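Local coordinates for autoinducer 2-binding protein LsrB (Clostridium saccharobutylicum DSM 13864, PDB 6DSP) that binds the quorum-sensing signal autoinducer-2 in a cleft between two lobes, as a receptor of the periplasmic solute-binding protein family, at residues N33-S38 with W268-C273; E48-K53 with G280-Y285; T79-L84 with G103-T108; S86-G91 with N162-D167; A227-A232 with G249-N254. All blocks are in the same frame, centred on the assembly; numbering follows the deposited sequence.

Contact 1 (N33-S38 with W268-C273); sequences NAFFES and WGLWDC. With PAV ((2R,4S)-2-methyl-2,3,3,4-tetrahydroxytetrahydrofuran), chain C.
Phe35 carries its CG anti to the backbone N (chi1 178°), while Trp271 holds CG between its backbone N and carbonyl carbon (chi1 50°); these torsions send both CG atoms toward the bound autoinducer-2, beside which the two side chains cross at about a right angle. This is a wall of the ligand cleft of a periplasmic binding protein, made where the first turn of helix 34-50 meets the chain that leaves strand 268-270. The Phe35 ring lays one face against the ligand, with the methyl carbon C1 of PAV 3.5 Å from Phe35 CD1. CE1 of the same ring does most of the work across the segments, touching Cys273 CB at 3.5 Å and Trp271 CZ2 at 3.6 Å. Leu270 CD2 comes in at the ring edge, 3.8 Å from Phe35 CD1, and Cys273 SG makes an oblique sulfur-aromatic contact, 4.6 Å from the ring centroid. Asn33 caps the helix start, its OD1 accepting from Phe35 N and also bonding OG of Ser225, a pocket residue. Phe36 turns the edge of its ring to the ligand hydroxyl O4. Trp271 does likewise with O3 of PAV, which lies in the indole plane 3.4 Å from Trp271 CZ2.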
# COMPACT_ATOMS: atom_id res chain seq x y z
N ASN A 33 -8.69 -9.13 -2.11
CA ASN A 33 -8.77 -7.89 -1.37
C ASN A 33 -9.01 -6.77 -2.37
O ASN A 33 -8.42 -6.76 -3.45
CB ASN A 33 -7.41 -7.70 -0.68
CG ASN A 33 -7.31 -6.40 0.09
OD1 ASN A 33 -7.03 -5.33 -0.47
ND2 ASN A 33 -7.46 -6.49 1.41
N ALA A 34 -9.88 -5.84 -2.00
CA ALA A 34 -10.37 -4.86 -2.95
C ALA A 34 -9.25 -4.01 -3.55
O ALA A 34 -9.32 -3.63 -4.72
CB ALA A 34 -11.41 -3.97 -2.28
N PHE A 35 -8.21 -3.68 -2.77
CA PHE A 35 -7.11 -2.87 -3.30
C PHE A 35 -6.49 -3.56 -4.50
O PHE A 35 -6.22 -2.92 -5.54
CB PHE A 35 -6.06 -2.69 -2.21
CG PHE A 35 -4.85 -1.92 -2.65
CD1 PHE A 35 -4.82 -0.52 -2.67
CD2 PHE A 35 -3.74 -2.61 -3.11
CE1 PHE A 35 -3.69 0.18 -3.09
CE2 PHE A 35 -2.60 -1.93 -3.54
CZ PHE A 35 -2.59 -0.53 -3.54
N PHE A 36 -6.23 -4.86 -4.37
CA PHE A 36 -5.53 -5.61 -5.41
C PHE A 36 -6.44 -5.93 -6.57
O PHE A 36 -6.01 -5.89 -7.73
CB PHE A 36 -4.89 -6.84 -4.78
CG PHE A 36 -3.80 -6.45 -3.83
CD1 PHE A 36 -2.59 -5.97 -4.32
CD2 PHE A 36 -3.99 -6.44 -2.46
CE1 PHE A 36 -1.60 -5.50 -3.48
CE2 PHE A 36 -2.96 -5.96 -1.61
CZ PHE A 36 -1.76 -5.52 -2.15
N GLU A 37 -7.71 -6.20 -6.29
CA GLU A 37 -8.65 -6.42 -7.39
C GLU A 37 -8.83 -5.17 -8.21
O GLU A 37 -8.87 -5.23 -9.44
CB GLU A 37 -9.97 -6.94 -6.83
CG GLU A 37 -9.82 -8.32 -6.17
CD GLU A 37 -9.28 -9.41 -7.13
OE1 GLU A 37 -9.74 -9.49 -8.31
OE2 GLU A 37 -8.38 -10.18 -6.70
N SER A 38 -8.93 -4.00 -7.56
CA SER A 38 -9.06 -2.74 -8.29
C SER A 38 -7.78 -2.41 -9.05
O SER A 38 -7.83 -1.89 -10.18
CB SER A 38 -9.45 -1.63 -7.33
OG SER A 38 -10.83 -1.73 -7.02
N TRP A 268 -10.53 8.69 5.33
CA TRP A 268 -9.44 7.74 5.08
C TRP A 268 -8.84 8.14 3.75
O TRP A 268 -9.32 9.07 3.10
CB TRP A 268 -9.96 6.28 5.09
CG TRP A 268 -10.75 5.91 3.86
CD1 TRP A 268 -10.31 5.15 2.83
CD2 TRP A 268 -12.11 6.26 3.57
NE1 TRP A 268 -11.29 5.02 1.90
CE2 TRP A 268 -12.41 5.71 2.31
CE3 TRP A 268 -13.09 7.02 4.24
CZ2 TRP A 268 -13.65 5.88 1.69
CZ3 TRP A 268 -14.34 7.19 3.62
CH2 TRP A 268 -14.60 6.62 2.36
N GLY A 269 -7.78 7.44 3.32
CA GLY A 269 -7.11 7.82 2.09
C GLY A 269 -6.72 6.66 1.21
O GLY A 269 -6.76 5.48 1.61
N LEU A 270 -6.29 7.02 0.01
CA LEU A 270 -5.62 6.08 -0.90
C LEU A 270 -5.01 6.92 -2.01
O LEU A 270 -4.42 7.97 -1.75
CB LEU A 270 -6.55 4.97 -1.42
CG LEU A 270 -5.75 3.72 -1.85
CD1 LEU A 270 -5.28 2.86 -0.68
CD2 LEU A 270 -6.58 2.89 -2.85
N TRP A 271 -5.11 6.43 -3.24
CA TRP A 271 -4.45 6.95 -4.44
C TRP A 271 -5.02 6.09 -5.56
O TRP A 271 -5.78 5.15 -5.31
CB TRP A 271 -2.90 6.81 -4.33
CG TRP A 271 -2.47 5.42 -3.94
CD1 TRP A 271 -2.32 4.35 -4.79
CD2 TRP A 271 -2.21 4.92 -2.62
NE1 TRP A 271 -1.99 3.21 -4.09
CE2 TRP A 271 -1.91 3.53 -2.75
CE3 TRP A 271 -2.17 5.50 -1.35
CZ2 TRP A 271 -1.59 2.74 -1.64
CZ3 TRP A 271 -1.85 4.71 -0.26
CH2 TRP A 271 -1.57 3.33 -0.41
N ASP A 272 -4.64 6.38 -6.80
CA ASP A 272 -5.26 5.68 -7.94
C ASP A 272 -4.53 4.36 -8.14
O ASP A 272 -3.56 4.27 -8.89
CB ASP A 272 -5.23 6.57 -9.18
CG ASP A 272 -5.96 5.97 -10.35
OD1 ASP A 272 -6.22 4.74 -10.38
OD2 ASP A 272 -6.25 6.76 -11.27
N CYS A 273 -4.99 3.31 -7.43
CA CYS A 273 -4.28 2.04 -7.51
C CYS A 273 -4.46 1.35 -8.86
O CYS A 273 -3.60 0.55 -9.23
CB CYS A 273 -4.64 1.12 -6.35
SG CYS A 273 -6.35 0.54 -6.39
O2 PAV C . -2.16 0.16 2.61
C2 PAV C . -2.26 -0.71 1.47
C1 PAV C . -3.37 -0.28 0.48
O5 PAV C . -2.82 -2.01 2.06
C5 PAV C . -2.44 -3.02 1.22
C4 PAV C . -1.43 -2.44 0.21
O4 PAV C . -0.32 -3.31 0.05
C3 PAV C . -1.10 -1.09 0.85
O3 PAV C . -0.75 -0.15 -0.13
O13 PAV C . -0.08 -1.24 1.80

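Contact 2 (E48-K53 with G280-Y285); sequences EQWGFK and GCYMAY
Phe52 and Tyr285 form an offset stack, their planes only 9° apart and their centroids 4.2 Å from each other. With Trp50 and Tyr282 they make an aromatic cluster where the C-terminal end of helix 34-50 and the turn after it pack on helix 273-288, on one side of the larger sheet of this periplasmic binding protein. Both aromatic pairs are tight. In the stack, a chi1 of 66° sets Phe52 CG toward helix 273-288; the ring then lies flat on Tyr285, with Phe52 CD1 over the centre of that ring and 3.5 Å from Tyr285 CG. In return Tyr285 CB stands almost squarely above the Phe52 ring, a CH-pi contact of 3.7 Å to its centroid. Val24 of strand 23-27 also packs against Phe52. The second pair is edge-to-face, ring planes 64° apart: Tyr282 CD1 sits over the indole, 3.6 Å from Trp50 CD2, while Trp50 NE1 is hydrogen-bonded to Pro302 O. Elsewhere the approaches are looser, and the neighbouring positions at the helix end are solvent-exposed. Phe52 CE2 comes no nearer than 4.2 Å to Cys281 CB, and Trp50 O stays 4.4 Å from Tyr285 OH.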
# COMPACT_ATOMS: atom_id res chain seq x y z
N GLU A 48 -4.86 -3.69 -22.27
CA GLU A 48 -5.62 -3.96 -23.49
C GLU A 48 -5.39 -2.86 -24.52
O GLU A 48 -5.27 -3.13 -25.72
CB GLU A 48 -7.10 -4.04 -23.15
CG GLU A 48 -7.50 -5.26 -22.35
CD GLU A 48 -7.79 -6.45 -23.23
OE1 GLU A 48 -7.79 -7.59 -22.71
OE2 GLU A 48 -8.00 -6.25 -24.45
N GLN A 49 -5.35 -1.60 -24.07
CA GLN A 49 -5.08 -0.49 -24.97
C GLN A 49 -3.63 -0.48 -25.44
O GLN A 49 -3.36 -0.11 -26.59
CB GLN A 49 -5.42 0.83 -24.30
CG GLN A 49 -6.90 1.00 -24.06
CD GLN A 49 -7.71 0.78 -25.33
OE1 GLN A 49 -7.50 1.46 -26.34
NE2 GLN A 49 -8.63 -0.18 -25.29
N TRP A 50 -2.69 -0.87 -24.58
CA TRP A 50 -1.28 -0.84 -24.93
C TRP A 50 -0.85 -2.02 -25.79
O TRP A 50 0.21 -1.94 -26.41
CB TRP A 50 -0.44 -0.83 -23.66
CG TRP A 50 -0.54 0.46 -22.87
CD1 TRP A 50 -0.66 1.72 -23.36
CD2 TRP A 50 -0.48 0.58 -21.43
NE1 TRP A 50 -0.70 2.63 -22.32
CE2 TRP A 50 -0.57 1.96 -21.13
CE3 TRP A 50 -0.35 -0.33 -20.39
CZ2 TRP A 50 -0.56 2.44 -19.81
CZ3 TRP A 50 -0.31 0.15 -19.07
CH2 TRP A 50 -0.42 1.52 -18.80
N GLY A 51 -1.63 -3.09 -25.84
CA GLY A 51 -1.31 -4.21 -26.70
C GLY A 51 -0.41 -5.28 -26.11
O GLY A 51 0.35 -5.91 -26.85
N PHE A 52 -0.47 -5.51 -24.80
CA PHE A 52 0.25 -6.63 -24.21
C PHE A 52 -0.65 -7.27 -23.16
O PHE A 52 -1.66 -6.71 -22.76
CB PHE A 52 1.62 -6.22 -23.66
CG PHE A 52 1.56 -5.28 -22.48
CD1 PHE A 52 1.60 -3.90 -22.66
CD2 PHE A 52 1.50 -5.78 -21.18
CE1 PHE A 52 1.56 -3.02 -21.57
CE2 PHE A 52 1.48 -4.92 -20.07
CZ PHE A 52 1.51 -3.53 -20.26
N LYS A 53 -0.26 -8.46 -22.73
CA LYS A 53 -1.04 -9.25 -21.79
C LYS A 53 -0.53 -9.05 -20.37
O LYS A 53 0.67 -9.10 -20.11
CB LYS A 53 -0.93 -10.73 -22.12
CG LYS A 53 -1.78 -11.61 -21.24
CD LYS A 53 -3.24 -11.23 -21.42
CE LYS A 53 -4.16 -11.94 -20.42
NZ LYS A 53 -5.58 -11.67 -20.76
N GLY A 280 2.96 0.02 -13.21
CA GLY A 280 3.93 -1.01 -12.90
C GLY A 280 4.06 -2.01 -14.02
O GLY A 280 5.16 -2.38 -14.43
N CYS A 281 2.92 -2.44 -14.56
CA CYS A 281 2.95 -3.39 -15.67
C CYS A 281 3.52 -2.75 -16.93
O CYS A 281 4.25 -3.41 -17.68
CB CYS A 281 1.55 -3.92 -15.94
SG CYS A 281 0.96 -5.01 -14.63
N TYR A 282 3.24 -1.47 -17.17
CA TYR A 282 3.83 -0.79 -18.32
C TYR A 282 5.36 -0.74 -18.22
O TYR A 282 6.07 -0.99 -19.21
CB TYR A 282 3.29 0.63 -18.49
CG TYR A 282 3.78 1.21 -19.79
CD1 TYR A 282 3.09 0.99 -20.97
CD2 TYR A 282 4.99 1.92 -19.86
CE1 TYR A 282 3.56 1.48 -22.19
CE2 TYR A 282 5.47 2.41 -21.08
CZ TYR A 282 4.74 2.18 -22.24
OH TYR A 282 5.17 2.66 -23.47
N MET A 283 5.89 -0.40 -17.04
CA MET A 283 7.35 -0.34 -16.89
C MET A 283 7.96 -1.71 -17.15
O MET A 283 9.01 -1.80 -17.80
CB MET A 283 7.72 0.18 -15.50
CG MET A 283 7.29 1.65 -15.27
SD MET A 283 7.88 2.83 -16.54
CE MET A 283 9.66 2.61 -16.37
N ALA A 284 7.35 -2.77 -16.62
CA ALA A 284 7.84 -4.12 -16.88
C ALA A 284 7.83 -4.44 -18.38
O ALA A 284 8.80 -4.96 -18.92
CB ALA A 284 7.01 -5.12 -16.11
N TYR A 285 6.73 -4.12 -19.07
CA TYR A 285 6.60 -4.35 -20.50
C TYR A 285 7.62 -3.53 -21.28
O TYR A 285 8.23 -4.03 -22.23
CB TYR A 285 5.18 -3.98 -20.93
CG TYR A 285 5.03 -3.63 -22.38
CD1 TYR A 285 4.92 -4.63 -23.34
CD2 TYR A 285 4.93 -2.31 -22.79
CE1 TYR A 285 4.76 -4.32 -24.70
CE2 TYR A 285 4.76 -1.98 -24.14
CZ TYR A 285 4.68 -2.99 -25.08
OH TYR A 285 4.52 -2.66 -26.40

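Contact 3 (T79-L84 with G103-T108); sequences TNAICL and GVTVTT
Ile82 O accepts twice from Thr107, from N at 2.8 Å and from OG1 at 3.1 Å. The amide comes nearly in line with the carbonyl, whereas the hydroxyl approaches from the side, with a C=O...donor angle of 124°. Thr107 OG1 lies between its backbone N and carbonyl carbon (chi1 63°), and from there it also touches Cys83 CB. The other rungs between the two parallel strands are Thr105 N to Asn80 O, Ile82 N to Thr105 O at 2.8 Å, and Leu84 N to Thr107 O. On its other side strand 81-84 is bonded through the backbone to strand 23-27, Ala81 with Thr25 and Cys83 with Thr25 and Ile27. CA-H...O contacts supplement the rungs, such as Cys83 CA to Thr107 O at 3.3 Å.

At the start of the pair a water is gripped three times: it donates to Asn80 O and to Gly103 O, and accepts from Thr105 OG1 at 2.7 Å. Asn80 O therefore has two donors, one amide and one water. Of the side-chain polar groups, Thr79 OG1 finds Thr25, Asn80 OD1 the amide of Thr23, and Thr108 OG1 Asp112. On the face of Ile82 and Leu84, Val104 CG1 reaches Ile82 CG1 at 4.0 Å, and Leu84 and Val106 face helix 89-101, while Ala81, Thr105 and Thr107 lie toward helix 273-288. Gly103 ends helix 89-101 in a Schellman motif. Strand, helix and parallel strand form a beta-alpha-beta crossover, the repeating unit of the Rossmann-like lobes of periplasmic binding proteins.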
# COMPACT_ATOMS: atom_id res chain seq x y z
N THR A 79 7.02 -16.51 -18.65
CA THR A 79 6.59 -15.13 -18.63
C THR A 79 7.77 -14.23 -19.00
O THR A 79 8.94 -14.57 -18.77
CB THR A 79 6.04 -14.73 -17.26
OG1 THR A 79 5.32 -13.50 -17.42
CG2 THR A 79 7.16 -14.52 -16.20
N ASN A 80 7.47 -13.08 -19.58
CA ASN A 80 8.54 -12.17 -19.93
C ASN A 80 8.91 -11.22 -18.81
O ASN A 80 10.05 -10.71 -18.79
CB ASN A 80 8.15 -11.34 -21.16
CG ASN A 80 7.75 -12.23 -22.32
OD1 ASN A 80 6.58 -12.30 -22.68
ND2 ASN A 80 8.71 -12.96 -22.87
N ALA A 81 7.98 -10.95 -17.91
CA ALA A 81 8.21 -9.94 -16.88
C ALA A 81 7.30 -10.24 -15.72
O ALA A 81 6.25 -10.87 -15.87
CB ALA A 81 7.93 -8.53 -17.42
N ILE A 82 7.69 -9.72 -14.55
CA ILE A 82 6.91 -9.79 -13.32
C ILE A 82 6.81 -8.37 -12.78
O ILE A 82 7.79 -7.63 -12.79
CB ILE A 82 7.60 -10.70 -12.29
CG1 ILE A 82 7.50 -12.17 -12.72
CG2 ILE A 82 7.06 -10.48 -10.89
CD1 ILE A 82 8.41 -13.11 -11.94
N CYS A 83 5.63 -8.02 -12.29
CA CYS A 83 5.45 -6.80 -11.51
C CYS A 83 4.78 -7.21 -10.21
O CYS A 83 3.60 -7.59 -10.22
CB CYS A 83 4.64 -5.75 -12.27
SG CYS A 83 4.53 -4.21 -11.30
N LEU A 84 5.53 -7.15 -9.12
CA LEU A 84 5.19 -7.75 -7.82
C LEU A 84 5.01 -6.71 -6.74
O LEU A 84 5.83 -5.80 -6.61
CB LEU A 84 6.36 -8.68 -7.37
CG LEU A 84 6.37 -9.21 -5.94
CD1 LEU A 84 5.26 -10.23 -5.76
CD2 LEU A 84 7.71 -9.80 -5.60
N GLY A 103 15.96 -14.68 -17.46
CA GLY A 103 15.65 -13.72 -18.50
C GLY A 103 14.39 -12.91 -18.24
O GLY A 103 13.96 -12.15 -19.12
N VAL A 104 13.79 -13.05 -17.07
CA VAL A 104 12.54 -12.35 -16.76
C VAL A 104 12.86 -10.96 -16.22
O VAL A 104 13.71 -10.81 -15.34
CB VAL A 104 11.73 -13.16 -15.74
CG1 VAL A 104 10.48 -12.44 -15.34
CG2 VAL A 104 11.38 -14.53 -16.35
N THR A 105 12.18 -9.95 -16.75
CA THR A 105 12.31 -8.58 -16.25
C THR A 105 11.51 -8.46 -14.95
O THR A 105 10.34 -8.84 -14.91
CB THR A 105 11.74 -7.61 -17.28
OG1 THR A 105 12.56 -7.65 -18.44
CG2 THR A 105 11.66 -6.18 -16.71
N VAL A 106 12.16 -8.02 -13.89
CA VAL A 106 11.53 -7.92 -12.57
C VAL A 106 11.28 -6.45 -12.22
O VAL A 106 12.22 -5.64 -12.21
CB VAL A 106 12.37 -8.60 -11.48
CG1 VAL A 106 11.72 -8.43 -10.11
CG2 VAL A 106 12.59 -10.11 -11.81
N THR A 107 10.02 -6.12 -11.94
CA THR A 107 9.66 -4.81 -11.42
C THR A 107 8.78 -5.00 -10.19
O THR A 107 8.23 -6.09 -9.95
CB THR A 107 8.87 -3.95 -12.44
OG1 THR A 107 7.62 -4.58 -12.76
CG2 THR A 107 9.68 -3.68 -13.73
N THR A 108 8.59 -3.92 -9.42
CA THR A 108 7.72 -3.97 -8.26
C THR A 108 6.70 -2.83 -8.31
O THR A 108 6.87 -1.84 -9.03
CB THR A 108 8.50 -3.92 -6.95
OG1 THR A 108 9.46 -2.86 -7.05
CG2 THR A 108 9.25 -5.24 -6.72
O HOH W 1 12.64 -9.83 -20.02

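Contact 4 (S86-G91 with N162-D167); sequences SVDAAG and NATVTD. With PAV ((2R,4S)-2-methyl-2,3,3,4-tetrahydroxytetrahydrofuran), chain C.
Thr164 and Asp88 cross obliquely: Thr164 OG1 donates to Asp88 OD1 at 2.7 Å, on the anti side and 29° out of the carboxylate plane. With CG anti to the backbone N (chi1 -180°), the Asp88 carboxylate lies between Thr164 and the start of helix 89-101. Its second oxygen, OD2, turns back to cap that helix and accepts from Gly91 N at 2.9 Å, so one carboxylate serves both the cap and the contact. On the other segment Asn162 OD1 makes an Asx turn through Thr164 N, extended to an Asx motif by Val165 N, which holds the loop in front of helix 166-182. Val165 presents its branched end to the opposing backbone, CB 3.3 Å from Val87 O and CG2 3.4 Å from Ser86 O. Beyond it, water fills in: one molecule accepts from Ala89 N, donates to Thr164 O and is also bonded to Thr166 OG1, while another donates to Ser86 O and accepts from Thr166 N. Asp167 makes no contact with 86-91; its OD2 accepts O13 of PAV at 2.7 Å, with Lys29 forming a salt bridge to its OD1. Two helix starts thus meet across the cleft, an arrangement that fits the closed, ligand-bound form of a periplasmic binding protein.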
# COMPACT_ATOMS: atom_id res chain seq x y z
N SER A 86 5.27 -7.02 -2.80
CA SER A 86 5.84 -8.03 -1.90
C SER A 86 5.26 -7.97 -0.49
O SER A 86 5.18 -6.88 0.10
CB SER A 86 7.35 -7.80 -1.87
OG SER A 86 7.97 -8.54 -0.87
N VAL A 87 4.90 -9.14 0.06
CA VAL A 87 4.49 -9.22 1.46
C VAL A 87 5.69 -9.24 2.41
O VAL A 87 5.52 -8.92 3.59
CB VAL A 87 3.57 -10.41 1.75
CG1 VAL A 87 2.33 -10.39 0.89
CG2 VAL A 87 4.27 -11.69 1.58
N ASP A 88 6.86 -9.65 1.94
CA ASP A 88 8.08 -9.72 2.72
C ASP A 88 9.23 -9.75 1.73
O ASP A 88 9.40 -10.73 0.98
CB ASP A 88 8.16 -10.97 3.59
CG ASP A 88 9.43 -10.99 4.38
OD1 ASP A 88 9.61 -10.14 5.27
OD2 ASP A 88 10.30 -11.82 4.10
N ALA A 89 10.05 -8.71 1.74
CA ALA A 89 11.08 -8.62 0.71
C ALA A 89 12.07 -9.75 0.81
O ALA A 89 12.44 -10.37 -0.19
CB ALA A 89 11.79 -7.27 0.81
N ALA A 90 12.55 -10.04 2.02
CA ALA A 90 13.60 -11.04 2.17
C ALA A 90 13.13 -12.38 1.65
O ALA A 90 13.92 -13.13 1.07
CB ALA A 90 14.03 -11.13 3.64
N GLY A 91 11.86 -12.71 1.85
CA GLY A 91 11.33 -14.01 1.46
C GLY A 91 11.14 -14.21 -0.02
O GLY A 91 10.88 -15.34 -0.43
N ASN A 162 1.66 -6.67 8.95
CA ASN A 162 2.70 -7.49 9.56
C ASN A 162 3.95 -6.63 9.78
O ASN A 162 4.09 -5.54 9.22
CB ASN A 162 2.99 -8.76 8.71
CG ASN A 162 3.74 -8.44 7.41
OD1 ASN A 162 4.88 -8.02 7.45
ND2 ASN A 162 3.08 -8.61 6.25
N ALA A 163 4.87 -7.16 10.59
CA ALA A 163 6.01 -6.42 11.10
C ALA A 163 7.16 -6.31 10.10
O ALA A 163 8.13 -5.61 10.40
CB ALA A 163 6.54 -7.10 12.36
N THR A 164 7.11 -7.00 8.94
CA THR A 164 8.26 -6.98 8.03
C THR A 164 7.99 -6.37 6.66
O THR A 164 8.94 -5.97 6.01
CB THR A 164 8.86 -8.37 7.82
OG1 THR A 164 7.93 -9.18 7.11
CG2 THR A 164 9.20 -9.00 9.16
N VAL A 165 6.73 -6.28 6.22
CA VAL A 165 6.48 -5.78 4.88
C VAL A 165 7.11 -4.40 4.68
O VAL A 165 7.05 -3.54 5.57
CB VAL A 165 4.96 -5.81 4.61
CG1 VAL A 165 4.19 -4.85 5.51
CG2 VAL A 165 4.68 -5.55 3.14
N THR A 166 7.64 -4.14 3.50
CA THR A 166 8.40 -2.90 3.30
C THR A 166 7.52 -1.66 3.35
O THR A 166 7.86 -0.70 4.07
CB THR A 166 9.18 -2.99 2.01
OG1 THR A 166 10.08 -4.09 2.14
CG2 THR A 166 9.93 -1.72 1.73
N ASP A 167 6.41 -1.61 2.61
CA ASP A 167 5.69 -0.35 2.50
C ASP A 167 5.12 0.11 3.85
O ASP A 167 5.43 1.22 4.34
CB ASP A 167 4.63 -0.37 1.38
CG ASP A 167 3.48 -1.36 1.58
OD1 ASP A 167 3.58 -2.34 2.35
OD2 ASP A 167 2.46 -1.12 0.90
O2 PAV C . -2.16 0.16 2.61
C2 PAV C . -2.26 -0.71 1.47
C1 PAV C . -3.37 -0.28 0.48
O5 PAV C . -2.82 -2.01 2.06
C5 PAV C . -2.44 -3.02 1.22
C4 PAV C . -1.43 -2.44 0.21
O4 PAV C . -0.32 -3.31 0.05
C3 PAV C . -1.10 -1.09 0.85
O3 PAV C . -0.75 -0.15 -0.13
O13 PAV C . -0.08 -1.24 1.80
O HOH W 2 7.82 -5.78 0.97
O HOH W 3 10.07 -6.45 3.59

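Contact 5 (A227-A232 with G249-N254); sequences ALPGQA and GFASPN
This contact lies in the lobe built on the four-stranded parallel sheet of the periplasmic binding protein fold, where the first turn of helix 227-237 packs on the chain leaving the edge strand 246-249. Leu228 carries it almost alone. Its CG, anti to the backbone N (chi1 177°), is carried toward the loop, and from it the CD2 methyl rests against the backbone at the strand end, 3.7 Å from Gly249 C and 3.8 Å from Phe250 N. The same methyl reaches the side chain of Ala251, with Leu228 CD2 to Ala251 CB at 3.8 Å.

Gly249 adopts backbone angles (phi 157°, psi -161°) in a region open chiefly to glycine, and the other branch of the leucine lies close to it, Leu228 CD1 being 4.1 Å from Gly249 N. The contact is van der Waals packing, with no polar bond between the two segments. Trp268 and Met256 also pack on Leu228, and Cys222 of strand 219-222 adds to its surroundings.

Phe250 points its CB away from the helix. Its ring reaches the ligand pocket, where it touches the bound autoinducer-2 and meets Trp171 and Trp271 edge-to-face. The two sides of this short piece of chain thus serve different neighbours: Leu228 presses on the backbone from the helix side, and the Phe250 ring lines the pocket. At the margin of the contact, Pro229 CD sits 4.4 Å from Ala251 CB.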
# COMPACT_ATOMS: atom_id res chain seq x y z
N ALA A 227 -6.85 -4.12 7.38
CA ALA A 227 -7.02 -3.61 8.75
C ALA A 227 -8.05 -2.50 8.83
O ALA A 227 -8.80 -2.43 9.81
CB ALA A 227 -5.69 -3.09 9.27
N LEU A 228 -8.09 -1.60 7.84
CA LEU A 228 -9.02 -0.47 7.93
C LEU A 228 -10.48 -0.92 7.93
O LEU A 228 -11.22 -0.57 8.86
CB LEU A 228 -8.70 0.58 6.86
CG LEU A 228 -9.70 1.75 6.88
CD1 LEU A 228 -9.75 2.46 8.26
CD2 LEU A 228 -9.36 2.75 5.79
N PRO A 229 -10.97 -1.68 6.94
CA PRO A 229 -12.37 -2.13 7.02
C PRO A 229 -12.61 -3.08 8.18
O PRO A 229 -13.68 -3.05 8.78
CB PRO A 229 -12.64 -2.78 5.66
CG PRO A 229 -11.23 -3.13 5.12
CD PRO A 229 -10.35 -2.00 5.64
N GLY A 230 -11.61 -3.88 8.56
CA GLY A 230 -11.81 -4.74 9.72
C GLY A 230 -11.97 -3.94 11.00
O GLY A 230 -12.79 -4.28 11.85
N GLN A 231 -11.17 -2.87 11.14
CA GLN A 231 -11.27 -2.04 12.34
C GLN A 231 -12.60 -1.30 12.37
O GLN A 231 -13.20 -1.14 13.43
CB GLN A 231 -10.13 -1.05 12.34
CG GLN A 231 -10.03 -0.27 13.67
CD GLN A 231 -9.70 -1.21 14.80
OE1 GLN A 231 -8.59 -1.75 14.85
NE2 GLN A 231 -10.64 -1.39 15.74
N ALA A 232 -13.06 -0.82 11.21
CA ALA A 232 -14.37 -0.18 11.16
C ALA A 232 -15.46 -1.18 11.55
O ALA A 232 -16.37 -0.86 12.34
CB ALA A 232 -14.63 0.39 9.78
N GLY A 249 -6.96 5.43 7.89
CA GLY A 249 -6.07 4.46 7.27
C GLY A 249 -6.17 4.54 5.77
O GLY A 249 -6.61 5.55 5.22
N PHE A 250 -5.72 3.47 5.12
CA PHE A 250 -5.71 3.38 3.67
C PHE A 250 -6.59 2.23 3.19
O PHE A 250 -6.39 1.08 3.61
CB PHE A 250 -4.29 3.13 3.15
CG PHE A 250 -3.33 4.30 3.31
CD1 PHE A 250 -3.76 5.65 3.21
CD2 PHE A 250 -1.98 4.05 3.51
CE1 PHE A 250 -2.84 6.69 3.31
CE2 PHE A 250 -1.05 5.09 3.61
CZ PHE A 250 -1.48 6.41 3.51
N ALA A 251 -7.49 2.52 2.23
CA ALA A 251 -8.25 1.47 1.57
C ALA A 251 -8.92 2.08 0.36
O ALA A 251 -9.19 3.28 0.32
CB ALA A 251 -9.31 0.84 2.50
N SER A 252 -9.20 1.24 -0.65
CA SER A 252 -9.93 1.72 -1.81
C SER A 252 -11.34 2.14 -1.38
O SER A 252 -11.94 1.56 -0.47
CB SER A 252 -9.91 0.70 -2.95
OG SER A 252 -10.26 -0.61 -2.52
N PRO A 253 -11.89 3.18 -2.01
CA PRO A 253 -13.08 3.83 -1.44
C PRO A 253 -14.34 2.98 -1.46
O PRO A 253 -15.13 3.07 -0.51
CB PRO A 253 -13.22 5.11 -2.28
CG PRO A 253 -12.47 4.79 -3.57
CD PRO A 253 -11.32 3.93 -3.15
N ASN A 254 -14.57 2.16 -2.50
CA ASN A 254 -15.80 1.38 -2.50
C ASN A 254 -15.89 0.50 -1.25
O ASN A 254 -16.99 0.28 -0.73
CB ASN A 254 -15.93 0.51 -3.75
CG ASN A 254 -16.30 1.30 -5.00
OD1 ASN A 254 -16.48 2.51 -4.97
ND2 ASN A 254 -16.41 0.59 -6.12

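Contacts 1 and 4 both touch the bound autoinducer-2, their centres about 18 Å apart: Phe35, Phe36, Leu270 and Trp271 come from contact 1 and Asp167 from contact 4. Contact 5 adds Phe250, whose side chain is about 4 Å from the ligand. It adjoins contact 1 through the backbone, Gly269 N lying 2.9 Å from Gly249 O in a probable hydrogen bond. Contacts 2 and 3 lie in the lobe of the larger sheet, away from contact 5, joined where Ala284 CB packs on Thr107 OG1 at 3.4 Å. Helix 34-50 runs from contact 1 to contact 2, about 20 Å between centres, and the segments of contacts 3 and 4 adjoin in sequence. Contacts 3 and 5 sit on opposite sides of the chain's centre.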